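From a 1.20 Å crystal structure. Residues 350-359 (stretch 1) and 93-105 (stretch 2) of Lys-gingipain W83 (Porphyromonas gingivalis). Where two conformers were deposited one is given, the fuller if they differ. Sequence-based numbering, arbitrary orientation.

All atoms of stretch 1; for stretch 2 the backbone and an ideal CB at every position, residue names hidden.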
# COMPACT_ATOMS: atom_id res chain seq x y z
N ALA A 350 -8.95 -19.47 -1.18
CA ALA A 350 -8.09 -18.50 -0.52
C ALA A 350 -6.66 -18.58 -1.03
O ALA A 350 -6.03 -17.51 -1.18
CB ALA A 350 -8.11 -18.74 0.99
N HIS A 351 -6.09 -19.78 -1.15
CA HIS A 351 -4.69 -19.87 -1.54
C HIS A 351 -4.46 -19.09 -2.87
O HIS A 351 -3.49 -18.32 -3.00
CB HIS A 351 -4.29 -21.34 -1.63
CG HIS A 351 -2.83 -21.58 -1.81
ND1 HIS A 351 -2.33 -22.87 -1.71
CD2 HIS A 351 -1.79 -20.73 -2.02
CE1 HIS A 351 -1.01 -22.79 -1.90
NE2 HIS A 351 -0.63 -21.51 -2.07
N TYR A 352 -5.34 -19.32 -3.84
CA TYR A 352 -5.28 -18.61 -5.09
C TYR A 352 -5.24 -17.09 -4.85
O TYR A 352 -4.45 -16.39 -5.47
CB TYR A 352 -6.50 -19.01 -5.94
CG TYR A 352 -6.55 -18.40 -7.31
CD1 TYR A 352 -6.97 -17.09 -7.49
CD2 TYR A 352 -6.31 -19.16 -8.45
CE1 TYR A 352 -7.10 -16.54 -8.76
CE2 TYR A 352 -6.44 -18.63 -9.72
CZ TYR A 352 -6.83 -17.32 -9.88
OH TYR A 352 -7.02 -16.84 -11.15
N TYR A 353 -6.14 -16.58 -3.99
CA TYR A 353 -6.19 -15.12 -3.74
C TYR A 353 -4.90 -14.58 -3.14
O TYR A 353 -4.43 -13.52 -3.58
CB TYR A 353 -7.41 -14.71 -2.88
CG TYR A 353 -8.51 -14.21 -3.81
CD1 TYR A 353 -8.94 -12.88 -3.76
CD2 TYR A 353 -9.04 -15.02 -4.81
CE1 TYR A 353 -9.85 -12.38 -4.68
CE2 TYR A 353 -9.90 -14.51 -5.78
CZ TYR A 353 -10.30 -13.19 -5.70
OH TYR A 353 -11.16 -12.71 -6.65
N TRP A 354 -4.29 -15.32 -2.19
CA TRP A 354 -3.01 -14.84 -1.63
C TRP A 354 -1.94 -14.84 -2.70
O TRP A 354 -1.08 -13.95 -2.67
CB TRP A 354 -2.64 -15.69 -0.41
CG TRP A 354 -3.51 -15.40 0.78
CD1 TRP A 354 -4.61 -16.12 1.21
CD2 TRP A 354 -3.40 -14.26 1.64
NE1 TRP A 354 -5.17 -15.50 2.30
CE2 TRP A 354 -4.46 -14.35 2.59
CE3 TRP A 354 -2.54 -13.15 1.69
CZ2 TRP A 354 -4.64 -13.39 3.60
CZ3 TRP A 354 -2.70 -12.23 2.69
CH2 TRP A 354 -3.76 -12.32 3.63
N GLU A 355 -1.95 -15.79 -3.67
CA GLU A 355 -1.01 -15.76 -4.78
C GLU A 355 -1.36 -14.67 -5.83
O GLU A 355 -0.48 -14.26 -6.59
CB GLU A 355 -1.02 -17.10 -5.52
CG GLU A 355 -0.35 -18.26 -4.79
CD GLU A 355 -0.32 -19.54 -5.59
OE1 GLU A 355 -1.11 -19.68 -6.56
OE2 GLU A 355 0.52 -20.40 -5.27
N ALA A 356 -2.64 -14.32 -5.94
CA ALA A 356 -3.12 -13.49 -7.03
C ALA A 356 -2.86 -11.98 -6.86
O ALA A 356 -2.37 -11.32 -7.76
CB ALA A 356 -4.63 -13.70 -7.22
N TYR A 357 -3.29 -11.44 -5.70
CA TYR A 357 -3.27 -9.99 -5.51
C TYR A 357 -1.90 -9.48 -5.18
O TYR A 357 -1.13 -10.12 -4.41
CB TYR A 357 -4.32 -9.58 -4.49
CG TYR A 357 -5.67 -9.27 -5.14
CD1 TYR A 357 -6.61 -10.28 -5.38
CD2 TYR A 357 -5.97 -7.99 -5.60
CE1 TYR A 357 -7.82 -10.00 -6.02
CE2 TYR A 357 -7.18 -7.71 -6.21
CZ TYR A 357 -8.11 -8.72 -6.40
OH TYR A 357 -9.30 -8.37 -6.99
N HIS A 358 -1.56 -8.34 -5.75
CA HIS A 358 -0.26 -7.69 -5.53
C HIS A 358 -0.43 -6.22 -5.35
O HIS A 358 -1.35 -5.62 -5.90
CB HIS A 358 0.64 -7.92 -6.77
CG HIS A 358 1.12 -9.34 -6.90
ND1 HIS A 358 0.31 -10.34 -7.37
CD2 HIS A 358 2.32 -9.89 -6.56
CE1 HIS A 358 1.04 -11.47 -7.30
NE2 HIS A 358 2.25 -11.24 -6.81
N VAL A 359 0.58 -5.63 -4.67
CA VAL A 359 0.79 -4.20 -4.68
C VAL A 359 1.95 -3.90 -5.65
O VAL A 359 3.06 -4.45 -5.49
CB VAL A 359 1.14 -3.64 -3.29
CG1 VAL A 359 1.40 -2.12 -3.40
CG2 VAL A 359 0.00 -3.89 -2.27
N UNK A 93 5.86 -18.89 -10.66
CA UNK A 93 4.50 -19.25 -11.06
C UNK A 93 3.72 -19.72 -9.83
O UNK A 93 4.20 -20.58 -9.09
CB UNK A 93 4.52 -20.33 -12.14
N UNK A 94 2.54 -19.17 -9.61
CA UNK A 94 1.70 -19.63 -8.50
C UNK A 94 1.30 -21.10 -8.67
O UNK A 94 1.09 -21.55 -9.79
CB UNK A 94 0.45 -18.76 -8.39
N UNK A 95 1.21 -21.82 -7.54
CA UNK A 95 0.78 -23.23 -7.51
C UNK A 95 -0.68 -23.30 -7.95
O UNK A 95 -1.08 -24.24 -8.66
CB UNK A 95 0.96 -23.84 -6.12
N UNK A 96 -1.48 -22.31 -7.54
CA UNK A 96 -2.90 -22.28 -7.88
C UNK A 96 -3.16 -21.37 -9.06
O UNK A 96 -3.99 -21.69 -9.92
CB UNK A 96 -3.73 -21.83 -6.68
N UNK A 97 -2.48 -20.23 -9.12
CA UNK A 97 -2.81 -19.28 -10.19
C UNK A 97 -2.18 -19.62 -11.52
O UNK A 97 -2.71 -19.19 -12.54
CB UNK A 97 -2.38 -17.87 -9.78
N UNK A 98 -1.02 -20.32 -11.51
CA UNK A 98 -0.28 -20.61 -12.74
C UNK A 98 0.20 -19.31 -13.40
O UNK A 98 0.57 -19.34 -14.57
CB UNK A 98 -1.15 -21.41 -13.71
N UNK A 99 0.24 -18.21 -12.63
CA UNK A 99 0.70 -16.91 -13.15
C UNK A 99 1.72 -16.37 -12.17
O UNK A 99 1.81 -16.83 -11.05
CB UNK A 99 -0.46 -15.93 -13.34
N UNK A 100 2.48 -15.35 -12.59
CA UNK A 100 3.54 -14.85 -11.72
C UNK A 100 2.97 -14.40 -10.39
O UNK A 100 1.87 -13.80 -10.29
CB UNK A 100 4.29 -13.70 -12.39
N UNK A 101 3.77 -14.61 -9.33
CA UNK A 101 3.45 -14.14 -7.99
C UNK A 101 4.74 -13.82 -7.27
O UNK A 101 5.80 -14.44 -7.49
CB UNK A 101 2.63 -15.18 -7.21
N UNK A 102 4.59 -12.88 -6.33
CA UNK A 102 5.63 -12.52 -5.37
C UNK A 102 5.34 -13.15 -4.00
O UNK A 102 6.11 -12.96 -3.06
CB UNK A 102 5.74 -11.00 -5.25
N UNK A 103 4.25 -13.93 -3.89
CA UNK A 103 3.87 -14.45 -2.58
C UNK A 103 4.99 -15.21 -1.91
O UNK A 103 5.15 -15.10 -0.66
CB UNK A 103 2.64 -15.36 -2.71
N UNK A 104 5.73 -16.03 -2.67
CA UNK A 104 6.68 -16.94 -2.02
C UNK A 104 7.98 -16.24 -1.57
O UNK A 104 8.71 -16.84 -0.79
CB UNK A 104 7.02 -18.08 -2.98
N UNK A 105 8.17 -14.99 -1.94
CA UNK A 105 9.23 -14.22 -1.26
C UNK A 105 8.81 -13.88 0.17
O UNK A 105 9.65 -13.87 1.07
CB UNK A 105 9.55 -12.94 -2.03

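Position 93 points its CA-to-CB bond away from the helix of stretch 1 and meets nothing there, so almost any residue would suit; it is Lys-93. At position 94 the direction is toward, and the ideal CB would lie 2.6 Å from Glu-355 OE1, a clash. A residue without CB is called for, and Gly-94 fills it, its CA 3.4 Å from Glu-355 OE1.

Positions 95 to 97 wrap the Glu-355 carboxylate with their backbone amides, whatever their side chains, proline apart. At 95 the CB starts toward Glu-355 OE2, but space opens beyond, favouring a long or polar chain; Lys-95 extends all-trans and its end leads away, while its N donates to Glu-355 OE2 (2.8 Å). The CB of 96 lies 3.4 Å from Glu-355 OE1 and 3.9 Å from Tyr-352 CA, with CG of the His-351 ring 5.0 Å off, where a flexible chain with aliphatic length could cover the imidazole. Lys-96 does so: its CG lies over the ring face, 4.0 Å from the His-351 centroid, and its N donates to Glu-355 OE1 (2.8 Å). At 97 the direction is sideways, near both Glu-355 OE1 and the Tyr-352 ring; a small residue such as Ala, Ser, Thr or Val would suit. Thr-97 lays CG2 over the Tyr-352 face, 3.7 Å from the centroid, and its N gives Glu-355 OE1 a second amide donor (3.0 Å). Thr-97 OG1 is hydrogen-bonded to the O of water 1 (2.8 Å).

Position 98 has positive phi, which favours Gly, Asn or Asp but does not exclude others; pointing away, it is Lys-98, whose NZ donates to Lys-95 O. Positions 99 and 100 find nothing of stretch 1 near their CB atoms and leave the choice wide: Lys-99 and Val-100.

At 101 the CB points toward Glu-355 O, 3.3 Å off, an acceptor that invites Ser or Thr. Thr-101 OG1 donates to Glu-355 O (2.8 Å) and accepts from the backbone N of 103 (2.9 Å), capping the turn that follows. Position 102 lies sideways by His-358, and many residues would fit, proline apart; its amide N donates to His-358 NE2 (2.9 Å). It is Asp-102, whose OD2 accepts from water 2, which also donates to Val-359 O.

The CB of 103 faces Trp-354 O and Glu-355 CA, suiting an aliphatic; Leu-103 packs CD2 3.7 Å from Glu-355 CG. At 104 the CB is distant, so only a long side chain could reach His-351 and Glu-355. Tyr-104 OH accepts from His-351 NE2 (2.8 Å) and donates to Glu-355 OE2 (2.5 Å), joining the two. Position 105, out of reach, is unconstrained here: Tyr-105.

Stretch 2 (93-105) KGKKTKKVTDLYY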
# COMPACT_ATOMS: atom_id res chain seq x y z
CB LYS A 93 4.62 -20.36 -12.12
CG LYS A 93 3.36 -20.72 -12.86
CD LYS A 93 3.64 -21.71 -13.99
CE LYS A 93 2.51 -22.69 -14.19
NZ LYS A 93 2.77 -23.94 -13.45
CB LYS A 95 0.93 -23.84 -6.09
CG LYS A 95 0.39 -25.29 -5.97
CD LYS A 95 0.47 -25.93 -4.58
CE LYS A 95 -0.22 -27.26 -4.65
NZ LYS A 95 0.06 -28.08 -3.46
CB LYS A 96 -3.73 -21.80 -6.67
CG LYS A 96 -3.51 -22.58 -5.38
CD LYS A 96 -3.68 -24.09 -5.62
CE LYS A 96 -3.61 -24.87 -4.35
NZ LYS A 96 -3.51 -26.34 -4.66
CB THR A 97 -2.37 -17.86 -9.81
OG1 THR A 97 -0.92 -17.85 -9.76
CG2 THR A 97 -2.99 -17.45 -8.48
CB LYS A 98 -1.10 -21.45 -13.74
CG LYS A 98 -1.93 -22.60 -13.13
CD LYS A 98 -1.10 -23.55 -12.35
CE LYS A 98 -1.91 -24.73 -11.86
NZ LYS A 98 -1.03 -25.67 -11.11
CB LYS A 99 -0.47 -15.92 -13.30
CG LYS A 99 -1.58 -16.42 -14.24
CD LYS A 99 -1.16 -16.59 -15.70
CE LYS A 99 -2.34 -17.22 -16.47
NZ LYS A 99 -2.06 -17.33 -17.89
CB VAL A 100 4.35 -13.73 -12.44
CG1 VAL A 100 3.53 -12.43 -12.62
CG2 VAL A 100 5.68 -13.48 -11.72
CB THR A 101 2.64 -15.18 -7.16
OG1 THR A 101 2.23 -14.63 -5.91
CG2 THR A 101 3.40 -16.49 -6.87
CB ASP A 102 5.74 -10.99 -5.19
CG ASP A 102 6.40 -10.30 -6.35
OD1 ASP A 102 7.17 -10.97 -7.07
OD2 ASP A 102 6.15 -9.07 -6.55
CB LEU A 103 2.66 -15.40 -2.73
CG LEU A 103 2.18 -16.03 -1.40
CD1 LEU A 103 1.72 -15.01 -0.38
CD2 LEU A 103 1.09 -17.05 -1.66
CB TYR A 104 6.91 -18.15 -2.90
CG TYR A 104 5.60 -18.90 -2.99
CD1 TYR A 104 4.85 -18.91 -4.17
CD2 TYR A 104 5.05 -19.50 -1.86
CE1 TYR A 104 3.59 -19.51 -4.23
CE2 TYR A 104 3.80 -20.11 -1.90
CZ TYR A 104 3.08 -20.12 -3.09
OH TYR A 104 1.81 -20.66 -3.12
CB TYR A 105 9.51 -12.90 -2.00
CG TYR A 105 10.11 -13.10 -3.39
CD1 TYR A 105 11.26 -13.88 -3.57
CD2 TYR A 105 9.54 -12.51 -4.51
CE1 TYR A 105 11.80 -14.07 -4.85
CE2 TYR A 105 10.06 -12.70 -5.79
CZ TYR A 105 11.21 -13.47 -5.95
OH TYR A 105 11.72 -13.68 -7.21
O HOH W 1 -0.41 -15.17 -9.30
O HOH W 2 4.46 -7.40 -5.17
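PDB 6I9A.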